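Pyridoxamine 5'-phosphate oxidase-related, FMN-binding protein (PDB 6ECI) binds flavin-adenine dinucleotide as a member of the flavin/deazaflavin-dependent oxidoreductase family and probably sequesters it, protecting mycobacteria against hypoxic and oxidative stress. Local coordinates at residues B[38-43]-B[99-104]; B[46-51]-B[113-118]. All coordinates share one frame; numbering follows the deposited sequence.

Contact 1 of 2, residues B[38-43]-B[99-104]; sequences NFVVQN and QRAELL. With FAD (flavin-adenine dinucleotide), chain U.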
ATOM      1  N   ASN B  38       3.888   2.920   9.843  1.00 20.29           N
ATOM      2  CA  ASN B  38       5.322   2.960  10.069  1.00 18.69           C
ATOM      3  C   ASN B  38       5.743   1.638  10.701  1.00 18.53           C
ATOM      4  O   ASN B  38       5.083   1.149  11.622  1.00 23.14           O
ATOM      5  CB  ASN B  38       5.674   4.149  10.964  1.00 22.19           C
ATOM      6  CG  ASN B  38       7.136   4.188  11.354  1.00 25.16           C
ATOM      7  OD1 ASN B  38       7.477   4.580  12.469  1.00 24.32           O
ATOM      8  ND2 ASN B  38       8.008   3.783  10.439  1.00 22.64           N
ATOM      9  N   PHE B  39       6.821   1.046  10.191  1.00 19.43           N
ATOM     10  CA  PHE B  39       7.189  -0.310  10.575  1.00 16.25           C
ATOM     11  C   PHE B  39       8.703  -0.458  10.603  1.00 23.60           C
ATOM     12  O   PHE B  39       9.435   0.313   9.978  1.00 25.13           O
ATOM     13  CB  PHE B  39       6.601  -1.342   9.609  1.00 21.57           C
ATOM     14  CG  PHE B  39       7.382  -1.482   8.328  1.00 16.32           C
ATOM     15  CD1 PHE B  39       7.197  -0.583   7.286  1.00 21.57           C
ATOM     16  CD2 PHE B  39       8.305  -2.504   8.169  1.00 13.03           C
ATOM     17  CE1 PHE B  39       7.917  -0.702   6.105  1.00 14.01           C
ATOM     18  CE2 PHE B  39       9.029  -2.628   6.995  1.00 23.39           C
ATOM     19  CZ  PHE B  39       8.833  -1.724   5.959  1.00 19.81           C
ATOM     20  N   VAL B  40       9.163  -1.473  11.341  1.00 19.65           N
ATOM     21  CA  VAL B  40      10.514  -2.005  11.208  1.00 25.28           C
ATOM     22  C   VAL B  40      10.432  -3.522  11.190  1.00 20.68           C
ATOM     23  O   VAL B  40       9.457  -4.126  11.644  1.00 18.21           O
ATOM     24  CB  VAL B  40      11.482  -1.548  12.325  1.00 23.34           C
ATOM     25  CG1 VAL B  40      11.392  -0.059  12.548  1.00 28.42           C
ATOM     26  CG2 VAL B  40      11.209  -2.303  13.613  1.00 25.99           C
ATOM     27  N   VAL B  41      11.482  -4.135  10.653  1.00 22.97           N
ATOM     28  CA  VAL B  41      11.598  -5.583  10.560  1.00 18.45           C
ATOM     29  C   VAL B  41      12.447  -6.072  11.722  1.00 23.94           C
ATOM     30  O   VAL B  41      13.532  -5.533  11.976  1.00 28.13           O
ATOM     31  CB  VAL B  41      12.209  -6.004   9.215  1.00 19.91           C
ATOM     32  CG1 VAL B  41      12.391  -7.507   9.163  1.00 21.43           C
ATOM     33  CG2 VAL B  41      11.337  -5.526   8.070  1.00 17.32           C
ATOM     34  N   GLN B  42      11.955  -7.086  12.432  1.00 24.59           N
ATOM     35  CA  GLN B  42      12.669  -7.686  13.559  1.00 19.44           C
ATOM     36  C   GLN B  42      12.525  -9.197  13.468  1.00 25.09           C
ATOM     37  O   GLN B  42      11.436  -9.728  13.712  1.00 24.80           O
ATOM     38  CB  GLN B  42      12.129  -7.180  14.896  1.00 18.82           C
ATOM     39  CG  GLN B  42      12.603  -5.807  15.309  1.00 13.15           C
ATOM     40  CD  GLN B  42      12.253  -5.503  16.749  1.00 23.94           C
ATOM     41  OE1 GLN B  42      11.333  -6.098  17.312  1.00 21.54           O
ATOM     42  NE2 GLN B  42      12.987  -4.577  17.359  1.00 27.49           N
ATOM     43  N   ASN B  43      13.615  -9.884  13.128  1.00 29.27           N
ATOM     44  CA  ASN B  43      13.675 -11.346  13.106  1.00 20.98           C
ATOM     45  C   ASN B  43      12.539 -11.936  12.269  1.00 28.72           C
ATOM     46  O   ASN B  43      11.729 -12.739  12.741  1.00 26.27           O
ATOM     47  CB  ASN B  43      13.651 -11.916  14.528  1.00 23.12           C
ATOM     48  CG  ASN B  43      14.701 -11.296  15.421  1.00 29.55           C
ATOM     49  OD1 ASN B  43      14.385 -10.747  16.477  1.00 34.94           O
ATOM     50  ND2 ASN B  43      15.960 -11.378  15.005  1.00 35.12           N
ATOM     51  N   GLN B  99      10.976  -2.579  22.035  1.00 36.53           N
ATOM     52  CA  GLN B  99      11.369  -1.254  22.497  1.00 43.64           C
ATOM     53  C   GLN B  99      12.727  -0.814  21.962  1.00 36.95           C
ATOM     54  O   GLN B  99      13.019   0.385  21.975  1.00 34.99           O
ATOM     55  CB  GLN B  99      11.360  -1.214  24.026  1.00 36.25           C
ATOM     56  CG  GLN B  99       9.972  -1.423  24.618  1.00 51.91           C
ATOM     57  CD  GLN B  99       9.985  -1.603  26.123  1.00 54.84           C
ATOM     58  OE1 GLN B  99      11.044  -1.738  26.739  1.00 64.71           O
ATOM     59  NE2 GLN B  99       8.801  -1.610  26.724  1.00 47.33           N
ATOM     60  N   ARG B 100      13.554  -1.743  21.487  1.00 38.02           N
ATOM     61  CA  ARG B 100      14.791  -1.367  20.816  1.00 42.07           C
ATOM     62  C   ARG B 100      14.582  -0.990  19.355  1.00 40.87           C
ATOM     63  O   ARG B 100      15.563  -0.698  18.665  1.00 41.64           O
ATOM     64  CB  ARG B 100      15.817  -2.499  20.893  1.00 39.19           C
ATOM     65  CG  ARG B 100      15.830  -3.282  22.189  1.00 52.25           C
ATOM     66  CD  ARG B 100      16.945  -4.334  22.214  1.00 59.36           C
ATOM     67  NE  ARG B 100      17.315  -4.830  20.886  1.00 72.10           N
ATOM     68  CZ  ARG B 100      18.326  -4.362  20.155  1.00 86.17           C
ATOM     69  NH1 ARG B 100      19.084  -3.374  20.615  1.00 70.80           N
ATOM     70  NH2 ARG B 100      18.576  -4.880  18.959  1.00 84.46           N
ATOM     71  N   ALA B 101      13.345  -0.986  18.870  1.00 44.59           N
ATOM     72  CA  ALA B 101      13.101  -0.811  17.446  1.00 45.03           C
ATOM     73  C   ALA B 101      13.320   0.636  17.017  1.00 43.79           C
ATOM     74  O   ALA B 101      13.035   1.582  17.757  1.00 37.48           O
ATOM     75  CB  ALA B 101      11.684  -1.252  17.088  1.00 30.89           C
ATOM     76  N   GLU B 102      13.823   0.807  15.796  0.60 44.75           N
ATOM     77  CA  GLU B 102      14.143   2.137  15.271  0.60 44.75           C
ATOM     78  C   GLU B 102      12.945   2.728  14.522  0.60 42.86           C
ATOM     79  O   GLU B 102      12.994   3.022  13.329  0.60 46.57           O
ATOM     80  CB  GLU B 102      15.378   2.064  14.380  0.60 49.09           C
ATOM     81  CG  GLU B 102      16.700   2.019  15.138  0.60 45.41           C
ATOM     82  CD  GLU B 102      16.980   3.297  15.901  0.60 56.27           C
ATOM     83  OE1 GLU B 102      16.615   3.375  17.093  0.60 49.18           O
ATOM     84  OE2 GLU B 102      17.564   4.227  15.308  0.60 52.13           O
ATOM     85  N   LEU B 103      11.854   2.908  15.262  1.00 37.95           N
ATOM     86  CA  LEU B 103      10.596   3.400  14.719  1.00 31.43           C
ATOM     87  C   LEU B 103      10.463   4.900  14.937  1.00 31.59           C
ATOM     88  O   LEU B 103      10.935   5.448  15.937  1.00 37.66           O
ATOM     89  CB  LEU B 103       9.397   2.688  15.350  1.00 21.99           C
ATOM     90  CG  LEU B 103       8.984   1.397  14.637  1.00 35.64           C
ATOM     91  CD1 LEU B 103       8.215   0.442  15.553  1.00 33.18           C
ATOM     92  CD2 LEU B 103       8.215   1.690  13.360  1.00 22.38           C
ATOM     93  N   LEU B 104       9.805   5.554  13.985  1.00 31.55           N
ATOM     94  CA  LEU B 104       9.522   6.974  14.113  1.00 25.74           C
ATOM     95  C   LEU B 104       8.698   7.216  15.372  1.00 40.30           C
ATOM     96  O   LEU B 104       7.735   6.479  15.628  1.00 55.14           O
ATOM     97  CB  LEU B 104       8.760   7.485  12.890  1.00 30.00           C
ATOM     98  CG  LEU B 104       9.505   7.623  11.559  1.00 38.54           C
ATOM     99  CD1 LEU B 104       8.532   7.974  10.440  1.00 24.60           C
ATOM    100  CD2 LEU B 104      10.613   8.659  11.649  1.00 33.34           C
TER
HETATM  101  PA  FAD U 201     -11.770   5.409  10.246  1.00 44.23           P
HETATM  102  O1A FAD U 201     -12.397   6.608  10.857  1.00 42.83           O
HETATM  103  O2A FAD U 201     -12.314   4.058  10.724  1.00 41.49           O
HETATM  104  O5B FAD U 201     -11.823   5.457   8.670  1.00 40.14           O
HETATM  105  C5B FAD U 201     -13.032   5.806   7.965  1.00 33.12           C
HETATM  106  C4B FAD U 201     -12.694   5.937   6.502  1.00 37.94           C
HETATM  107  O4B FAD U 201     -11.621   6.888   6.345  1.00 33.05           O
HETATM  108  C3B FAD U 201     -12.180   4.665   5.840  1.00 31.70           C
HETATM  109  O3B FAD U 201     -13.255   3.845   5.394  1.00 41.88           O
HETATM  110  C2B FAD U 201     -11.353   5.211   4.671  1.00 27.44           C
HETATM  111  O2B FAD U 201     -12.118   5.433   3.492  1.00 46.99           O
HETATM  112  C1B FAD U 201     -10.811   6.530   5.239  1.00 32.71           C
HETATM  113  N9A FAD U 201      -9.429   6.433   5.688  1.00 36.31           N
HETATM  114  C8A FAD U 201      -8.977   5.918   6.874  1.00 29.55           C
HETATM  115  N7A FAD U 201      -7.674   5.940   7.007  1.00 25.87           N
HETATM  116  C5A FAD U 201      -7.235   6.505   5.813  1.00 25.29           C
HETATM  117  C6A FAD U 201      -5.949   6.805   5.329  1.00 21.35           C
HETATM  118  N6A FAD U 201      -4.823   6.574   6.005  1.00 28.20           N
HETATM  119  N1A FAD U 201      -5.863   7.368   4.102  1.00 19.16           N
HETATM  120  C2A FAD U 201      -6.987   7.607   3.423  1.00 24.27           C
HETATM  121  N3A FAD U 201      -8.249   7.363   3.778  1.00 27.71           N
HETATM  122  C4A FAD U 201      -8.305   6.808   4.999  1.00 26.61           C
HETATM  123  N1  FAD U 201      -1.782   4.226  12.376  1.00 31.09           N
HETATM  124  C2  FAD U 201      -1.202   3.416  13.307  1.00 27.99           C
HETATM  125  O2  FAD U 201      -1.870   2.867  14.189  1.00 31.66           O
HETATM  126  N3  FAD U 201       0.165   3.200  13.270  1.00 21.90           N
HETATM  127  C4  FAD U 201       1.049   3.735  12.355  1.00 23.09           C
HETATM  128  O4  FAD U 201       2.247   3.469  12.426  1.00 27.04           O
HETATM  129  C4X FAD U 201       0.421   4.596  11.368  1.00 26.51           C
HETATM  130  N5  FAD U 201       1.181   5.147  10.461  1.00 25.55           N
HETATM  131  C5X FAD U 201       0.578   5.968   9.518  1.00 21.73           C
HETATM  132  C6  FAD U 201       1.372   6.564   8.541  1.00 23.88           C
HETATM  133  C7  FAD U 201       0.817   7.394   7.573  1.00 28.07           C
HETATM  134  C7M FAD U 201       1.707   8.023   6.535  1.00 27.37           C
HETATM  135  C8  FAD U 201      -0.569   7.632   7.577  1.00 26.88           C
HETATM  136  C8M FAD U 201      -1.199   8.530   6.547  1.00 20.38           C
HETATM  137  C9  FAD U 201      -1.365   7.039   8.552  1.00 22.02           C
HETATM  138  C9A FAD U 201      -0.803   6.211   9.516  1.00 25.80           C
HETATM  139  N10 FAD U 201      -1.583   5.593  10.514  1.00 32.85           N
HETATM  140  C10 FAD U 201      -1.003   4.778  11.458  1.00 32.03           C
HETATM  141  C1' FAD U 201      -3.034   5.804  10.568  1.00 29.88           C
HETATM  142  C2' FAD U 201      -3.829   4.592  10.097  1.00 33.36           C
HETATM  143  O2' FAD U 201      -3.976   4.620   8.677  1.00 24.84           O
HETATM  144  C3' FAD U 201      -5.204   4.603  10.764  1.00 23.89           C
HETATM  145  O3' FAD U 201      -5.395   3.412  11.519  1.00 27.88           O
HETATM  146  C4' FAD U 201      -6.344   4.752   9.763  1.00 22.42           C
HETATM  147  O4' FAD U 201      -6.363   6.117   9.348  1.00 29.83           O
HETATM  148  C5' FAD U 201      -7.684   4.305  10.313  1.00 31.85           C
HETATM  149  O5' FAD U 201      -7.982   5.062  11.504  1.00 27.21           O
HETATM  150  P   FAD U 201      -9.466   5.413  11.906  1.00 31.60           P
HETATM  151  O1P FAD U 201      -9.515   6.834  12.475  1.00 39.10           O
HETATM  152  O2P FAD U 201     -10.053   4.374  12.781  1.00 30.76           O
HETATM  153  O3P FAD U 201     -10.207   5.424  10.503  1.00 50.37           O

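Contact 2 of 2, residues B[46-51]-B[113-118]; sequences VLFRTA and HWVRVL. With FAD (flavin-adenine dinucleotide), chain U.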
ATOM      1  N   VAL B  46       7.182  -8.237  11.142  1.00 25.34           N
ATOM      2  CA  VAL B  46       6.890  -6.858  10.765  1.00 24.38           C
ATOM      3  C   VAL B  46       6.306  -6.174  11.994  1.00 14.34           C
ATOM      4  O   VAL B  46       5.134  -6.370  12.334  1.00 17.20           O
ATOM      5  CB  VAL B  46       5.940  -6.781   9.564  1.00 24.64           C
ATOM      6  CG1 VAL B  46       5.695  -5.331   9.167  1.00 16.25           C
ATOM      7  CG2 VAL B  46       6.506  -7.570   8.392  1.00 12.89           C
ATOM      8  N   LEU B  47       7.122  -5.363  12.662  1.00 17.79           N
ATOM      9  CA  LEU B  47       6.721  -4.697  13.893  1.00 18.92           C
ATOM     10  C   LEU B  47       6.169  -3.309  13.607  1.00 17.07           C
ATOM     11  O   LEU B  47       6.723  -2.563  12.795  1.00 19.81           O
ATOM     12  CB  LEU B  47       7.907  -4.585  14.852  1.00 16.18           C
ATOM     13  CG  LEU B  47       7.658  -3.767  16.120  1.00 17.75           C
ATOM     14  CD1 LEU B  47       6.669  -4.473  17.035  1.00 23.55           C
ATOM     15  CD2 LEU B  47       8.960  -3.503  16.842  1.00 16.79           C
ATOM     16  N   PHE B  48       5.076  -2.963  14.282  1.00 19.32           N
ATOM     17  CA  PHE B  48       4.533  -1.616  14.204  1.00 18.30           C
ATOM     18  C   PHE B  48       3.764  -1.311  15.481  1.00 23.52           C
ATOM     19  O   PHE B  48       3.445  -2.201  16.272  1.00 21.61           O
ATOM     20  CB  PHE B  48       3.640  -1.435  12.972  1.00 21.32           C
ATOM     21  CG  PHE B  48       2.398  -2.283  12.981  1.00 19.14           C
ATOM     22  CD1 PHE B  48       2.454  -3.625  12.637  1.00 18.62           C
ATOM     23  CD2 PHE B  48       1.169  -1.730  13.302  1.00 16.37           C
ATOM     24  CE1 PHE B  48       1.310  -4.402  12.629  1.00 20.64           C
ATOM     25  CE2 PHE B  48       0.022  -2.502  13.295  1.00 17.44           C
ATOM     26  CZ  PHE B  48       0.092  -3.838  12.957  1.00 17.85           C
ATOM     27  N   ARG B  49       3.479  -0.028  15.677  1.00 27.28           N
ATOM     28  CA  ARG B  49       2.681   0.441  16.795  1.00 26.62           C
ATOM     29  C   ARG B  49       1.293   0.825  16.307  1.00 28.40           C
ATOM     30  O   ARG B  49       1.111   1.256  15.164  1.00 32.50           O
ATOM     31  CB  ARG B  49       3.344   1.632  17.494  1.00 33.61           C
ATOM     32  CG  ARG B  49       4.283   1.211  18.611  1.00 50.33           C
ATOM     33  CD  ARG B  49       5.122   2.353  19.167  1.00 53.45           C
ATOM     34  NE  ARG B  49       4.630   3.684  18.819  1.00 69.20           N
ATOM     35  CZ  ARG B  49       3.773   4.380  19.562  1.00 73.12           C
ATOM     36  NH1 ARG B  49       3.302   3.866  20.690  1.00 84.35           N
ATOM     37  NH2 ARG B  49       3.385   5.589  19.180  1.00 56.36           N
ATOM     38  N   THR B  50       0.314   0.656  17.184  1.00 30.95           N
ATOM     39  CA  THR B  50      -1.081   0.888  16.858  1.00 24.68           C
ATOM     40  C   THR B  50      -1.644   1.942  17.799  1.00 24.97           C
ATOM     41  O   THR B  50      -1.277   1.998  18.978  1.00 39.38           O
ATOM     42  CB  THR B  50      -1.878  -0.427  16.938  1.00 35.81           C
ATOM     43  OG1 THR B  50      -2.440  -0.730  15.654  1.00 35.48           O
ATOM     44  CG2 THR B  50      -2.980  -0.356  17.981  1.00 42.19           C
ATOM     45  N   ALA B  51      -2.499   2.805  17.259  1.00 42.24           N
ATOM     46  CA  ALA B  51      -3.149   3.842  18.044  1.00 40.83           C
ATOM     47  C   ALA B  51      -4.463   3.297  18.582  1.00 41.46           C
ATOM     48  O   ALA B  51      -5.206   2.624  17.860  1.00 35.47           O
ATOM     49  CB  ALA B  51      -3.380   5.100  17.205  1.00 33.40           C
ATOM     50  N   HIS B 113       1.029   0.087  22.039  1.00 64.54           N
ATOM     51  CA  HIS B 113       0.306  -1.110  21.611  1.00 46.32           C
ATOM     52  C   HIS B 113       1.131  -1.701  20.473  1.00 41.38           C
ATOM     53  O   HIS B 113       0.904  -1.389  19.303  1.00 42.30           O
ATOM     54  CB  HIS B 113      -1.124  -0.802  21.189  1.00 50.49           C
ATOM     55  CG  HIS B 113      -1.984  -2.022  21.076  1.00 69.22           C
ATOM     56  ND1 HIS B 113      -3.359  -1.964  20.992  1.00 76.20           N
ATOM     57  CD2 HIS B 113      -1.660  -3.338  21.053  1.00 62.18           C
ATOM     58  CE1 HIS B 113      -3.844  -3.191  20.915  1.00 78.00           C
ATOM     59  NE2 HIS B 113      -2.834  -4.042  20.950  1.00 73.87           N
ATOM     60  N   TRP B 114       2.088  -2.549  20.832  1.00 29.97           N
ATOM     61  CA  TRP B 114       2.971  -3.162  19.853  1.00 22.14           C
ATOM     62  C   TRP B 114       2.274  -4.333  19.176  1.00 24.43           C
ATOM     63  O   TRP B 114       1.672  -5.180  19.842  1.00 37.81           O
ATOM     64  CB  TRP B 114       4.260  -3.641  20.517  1.00 31.60           C
ATOM     65  CG  TRP B 114       5.058  -2.563  21.178  1.00 41.54           C
ATOM     66  CD1 TRP B 114       5.042  -2.223  22.500  1.00 39.36           C
ATOM     67  CD2 TRP B 114       5.996  -1.686  20.548  1.00 39.00           C
ATOM     68  NE1 TRP B 114       5.914  -1.186  22.731  1.00 51.27           N
ATOM     69  CE2 TRP B 114       6.511  -0.837  21.548  1.00 48.49           C
ATOM     70  CE3 TRP B 114       6.449  -1.534  19.235  1.00 36.35           C
ATOM     71  CZ2 TRP B 114       7.455   0.150  21.275  1.00 37.28           C
ATOM     72  CZ3 TRP B 114       7.386  -0.554  18.966  1.00 49.70           C
ATOM     73  CH2 TRP B 114       7.880   0.275  19.981  1.00 46.94           C
ATOM     74  N   VAL B 115       2.359  -4.381  17.850  1.00 22.43           N
ATOM     75  CA  VAL B 115       1.798  -5.463  17.055  1.00 22.25           C
ATOM     76  C   VAL B 115       2.878  -5.967  16.109  1.00 21.12           C
ATOM     77  O   VAL B 115       3.692  -5.183  15.607  1.00 20.45           O
ATOM     78  CB  VAL B 115       0.551  -5.004  16.268  1.00 22.04           C
ATOM     79  CG1 VAL B 115      -0.110  -6.181  15.563  1.00 20.55           C
ATOM     80  CG2 VAL B 115      -0.437  -4.303  17.186  1.00 19.85           C
ATOM     81  N   ARG B 116       2.895  -7.277  15.875  1.00 13.91           N
ATOM     82  CA  ARG B 116       3.793  -7.893  14.908  1.00 15.22           C
ATOM     83  C   ARG B 116       2.982  -8.690  13.901  1.00 19.66           C
ATOM     84  O   ARG B 116       2.033  -9.388  14.269  1.00 20.21           O
ATOM     85  CB  ARG B 116       4.807  -8.827  15.575  1.00 14.16           C
ATOM     86  CG  ARG B 116       5.891  -8.147  16.386  1.00 15.81           C
ATOM     87  CD  ARG B 116       6.914  -9.173  16.853  1.00 14.46           C
ATOM     88  NE  ARG B 116       7.715  -8.696  17.975  1.00 17.51           N
ATOM     89  CZ  ARG B 116       8.842  -8.000  17.854  1.00 20.12           C
ATOM     90  NH1 ARG B 116       9.315  -7.691  16.652  1.00 15.49           N
ATOM     91  NH2 ARG B 116       9.498  -7.613  18.939  1.00 25.75           N
ATOM     92  N   VAL B 117       3.357  -8.585  12.632  1.00 19.16           N
ATOM     93  CA  VAL B 117       2.806  -9.447  11.595  1.00 17.44           C
ATOM     94  C   VAL B 117       3.696 -10.681  11.529  1.00 22.65           C
ATOM     95  O   VAL B 117       4.818 -10.621  11.020  1.00 24.62           O
ATOM     96  CB  VAL B 117       2.729  -8.735  10.240  1.00 15.27           C
ATOM     97  CG1 VAL B 117       2.183  -9.680   9.180  1.00 15.05           C
ATOM     98  CG2 VAL B 117       1.860  -7.500  10.343  1.00 14.33           C
ATOM     99  N   LEU B 118       3.212 -11.795  12.074  1.00 20.68           N
ATOM    100  CA  LEU B 118       3.968 -13.039  12.034  1.00 14.76           C
ATOM    101  C   LEU B 118       3.762 -13.685  10.670  1.00 17.29           C
ATOM    102  O   LEU B 118       2.642 -14.090  10.336  1.00 17.57           O
ATOM    103  CB  LEU B 118       3.536 -13.978  13.160  1.00 12.22           C
ATOM    104  CG  LEU B 118       3.604 -13.386  14.571  1.00 22.74           C
ATOM    105  CD1 LEU B 118       3.388 -14.470  15.613  1.00 26.51           C
ATOM    106  CD2 LEU B 118       4.926 -12.665  14.803  1.00 14.50           C
TER
HETATM  107  PA  FAD U 201     -11.770   5.409  10.246  1.00 44.23           P
HETATM  108  O1A FAD U 201     -12.397   6.608  10.857  1.00 42.83           O
HETATM  109  O2A FAD U 201     -12.314   4.058  10.724  1.00 41.49           O
HETATM  110  O5B FAD U 201     -11.823   5.457   8.670  1.00 40.14           O
HETATM  111  C5B FAD U 201     -13.032   5.806   7.965  1.00 33.12           C
HETATM  112  C4B FAD U 201     -12.694   5.937   6.502  1.00 37.94           C
HETATM  113  O4B FAD U 201     -11.621   6.888   6.345  1.00 33.05           O
HETATM  114  C3B FAD U 201     -12.180   4.665   5.840  1.00 31.70           C
HETATM  115  O3B FAD U 201     -13.255   3.845   5.394  1.00 41.88           O
HETATM  116  C2B FAD U 201     -11.353   5.211   4.671  1.00 27.44           C
HETATM  117  O2B FAD U 201     -12.118   5.433   3.492  1.00 46.99           O
HETATM  118  C1B FAD U 201     -10.811   6.530   5.239  1.00 32.71           C
HETATM  119  N9A FAD U 201      -9.429   6.433   5.688  1.00 36.31           N
HETATM  120  C8A FAD U 201      -8.977   5.918   6.874  1.00 29.55           C
HETATM  121  N7A FAD U 201      -7.674   5.940   7.007  1.00 25.87           N
HETATM  122  C5A FAD U 201      -7.235   6.505   5.813  1.00 25.29           C
HETATM  123  C6A FAD U 201      -5.949   6.805   5.329  1.00 21.35           C
HETATM  124  N6A FAD U 201      -4.823   6.574   6.005  1.00 28.20           N
HETATM  125  N1A FAD U 201      -5.863   7.368   4.102  1.00 19.16           N
HETATM  126  C2A FAD U 201      -6.987   7.607   3.423  1.00 24.27           C
HETATM  127  N3A FAD U 201      -8.249   7.363   3.778  1.00 27.71           N
HETATM  128  C4A FAD U 201      -8.305   6.808   4.999  1.00 26.61           C
HETATM  129  N1  FAD U 201      -1.782   4.226  12.376  1.00 31.09           N
HETATM  130  C2  FAD U 201      -1.202   3.416  13.307  1.00 27.99           C
HETATM  131  O2  FAD U 201      -1.870   2.867  14.189  1.00 31.66           O
HETATM  132  N3  FAD U 201       0.165   3.200  13.270  1.00 21.90           N
HETATM  133  C4  FAD U 201       1.049   3.735  12.355  1.00 23.09           C
HETATM  134  O4  FAD U 201       2.247   3.469  12.426  1.00 27.04           O
HETATM  135  C4X FAD U 201       0.421   4.596  11.368  1.00 26.51           C
HETATM  136  N5  FAD U 201       1.181   5.147  10.461  1.00 25.55           N
HETATM  137  C5X FAD U 201       0.578   5.968   9.518  1.00 21.73           C
HETATM  138  C6  FAD U 201       1.372   6.564   8.541  1.00 23.88           C
HETATM  139  C7  FAD U 201       0.817   7.394   7.573  1.00 28.07           C
HETATM  140  C7M FAD U 201       1.707   8.023   6.535  1.00 27.37           C
HETATM  141  C8  FAD U 201      -0.569   7.632   7.577  1.00 26.88           C
HETATM  142  C8M FAD U 201      -1.199   8.530   6.547  1.00 20.38           C
HETATM  143  C9  FAD U 201      -1.365   7.039   8.552  1.00 22.02           C
HETATM  144  C9A FAD U 201      -0.803   6.211   9.516  1.00 25.80           C
HETATM  145  N10 FAD U 201      -1.583   5.593  10.514  1.00 32.85           N
HETATM  146  C10 FAD U 201      -1.003   4.778  11.458  1.00 32.03           C
HETATM  147  C1' FAD U 201      -3.034   5.804  10.568  1.00 29.88           C
HETATM  148  C2' FAD U 201      -3.829   4.592  10.097  1.00 33.36           C
HETATM  149  O2' FAD U 201      -3.976   4.620   8.677  1.00 24.84           O
HETATM  150  C3' FAD U 201      -5.204   4.603  10.764  1.00 23.89           C
HETATM  151  O3' FAD U 201      -5.395   3.412  11.519  1.00 27.88           O
HETATM  152  C4' FAD U 201      -6.344   4.752   9.763  1.00 22.42           C
HETATM  153  O4' FAD U 201      -6.363   6.117   9.348  1.00 29.83           O
HETATM  154  C5' FAD U 201      -7.684   4.305  10.313  1.00 31.85           C
HETATM  155  O5' FAD U 201      -7.982   5.062  11.504  1.00 27.21           O
HETATM  156  P   FAD U 201      -9.466   5.413  11.906  1.00 31.60           P
HETATM  157  O1P FAD U 201      -9.515   6.834  12.475  1.00 39.10           O
HETATM  158  O2P FAD U 201     -10.053   4.374  12.781  1.00 30.76           O
HETATM  159  O3P FAD U 201     -10.207   5.424  10.503  1.00 50.37           O

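Contact 1 of 2, residues B[38-43]-B[99-104]
Asn38 meets Leu103 and Leu104 with its carboxamide. CB of Asn38 points toward segment 99-104 and CG stands anti to the backbone N (chi1 175°); OD1 accepts the backbone N-H of Leu104 (N to OD1 2.9 Å). The donor lies in the carbonyl plane on a lone pair, although the bond is bent, 130° at the hydrogen. ND2 is spent on the backbone O of Ala20, so both ends of the amide have partners and its rotation is defined. Leu103 slides past Asn38 in the opposite direction, bringing CD2 within 3.4 Å of Asn38 CG. The residue also faces the cofactor: its backbone N donates to O4 of the flavin (3.1 Å), joining strand 31-41, through Asn38, to the FAD site of the split-barrel fold of the FMN-binding clan. Phe129 of the second subunit packs on Asn38 and Leu104, which places the Asn38 and Leu104 part of the contact at the dimer interface. Two positions further along the strand, Val40 divides its branches. CG1 approaches Leu103 CG at 3.5 Å, while CG2 meets Ala101 CB at 3.7 Å. Gln42, extended beyond CG, lays NE2 against Ala101 CB (3.6 Å); NE2 also donates to Glu97 O, while OE1 accepts from Arg116 NH1.

Contact 2 of 2, residues B[46-51]-B[113-118]
Val115 O accepts the N-H of Phe48 (O to N 2.9 Å) nearly along the C=O axis, and the CA-H of Leu47 makes a CA-H...O contact with the same oxygen. Val115 N donates in return to Phe48 O, which makes Phe48 and Val115 a hydrogen-bonded antiparallel pair. Val46 with Val117 is another, although its bond from Val46 N to Val117 O is weak. On the face bearing Val46, Phe48, Val115 and Val117, chi1 of 64° sets Phe48 CG between the backbone N and the carbonyl carbon. The ring lies beside Val115, whose CB sits over one face, offset toward the rim and 3.9 Å from the ring centroid, while Val117 CG2 approaches its edge. On the other face, Arg49 CG stands over the six-membered ring of Trp114, 3.7 Å from the centroid and 17° off the normal. Leu47 CD1 lies between Trp114 CE3 (3.7 Å) and one face of the Arg116 guanidinium, whose NE is salt-bridged to Asp94. Beyond the strand, Thr50 N bonds His113 O at 3.0 Å. Arg49 O accepts the N-H of FAD N3 (2.9 Å) and Ala51 N donates to FAD O2 (3.1 Å): backbone recognition of the flavin's pyrimidine edge at the end of a strand in the split-barrel FMN-binding fold.

In the fold
Past helix 9-16 and strand 21-28, the chain runs through 38-43 and, after a short turn, through 46-51; only much later does it supply 99-104 and then 113-118. Contact 1 closes a loop of 55 intervening residues and contact 2 one of 61. Because the segments alternate, the two closures cross. Contact 1 holds the loop after helix 92-99 against strand 31-41, whereas contact 2 pairs strands 46-49 and 114-119 within the sheet. Strands 31-41 and 46-49 are sheet neighbours, with Val40 O 2.8 Å from Leu47 N. A second bridge, probably a hydrogen bond, runs from Gln42 OE1 to Arg116 NH1 (2.7 Å). Both contacts reach the same FAD, which Ser79 and Thr123 of the second subunit also bind.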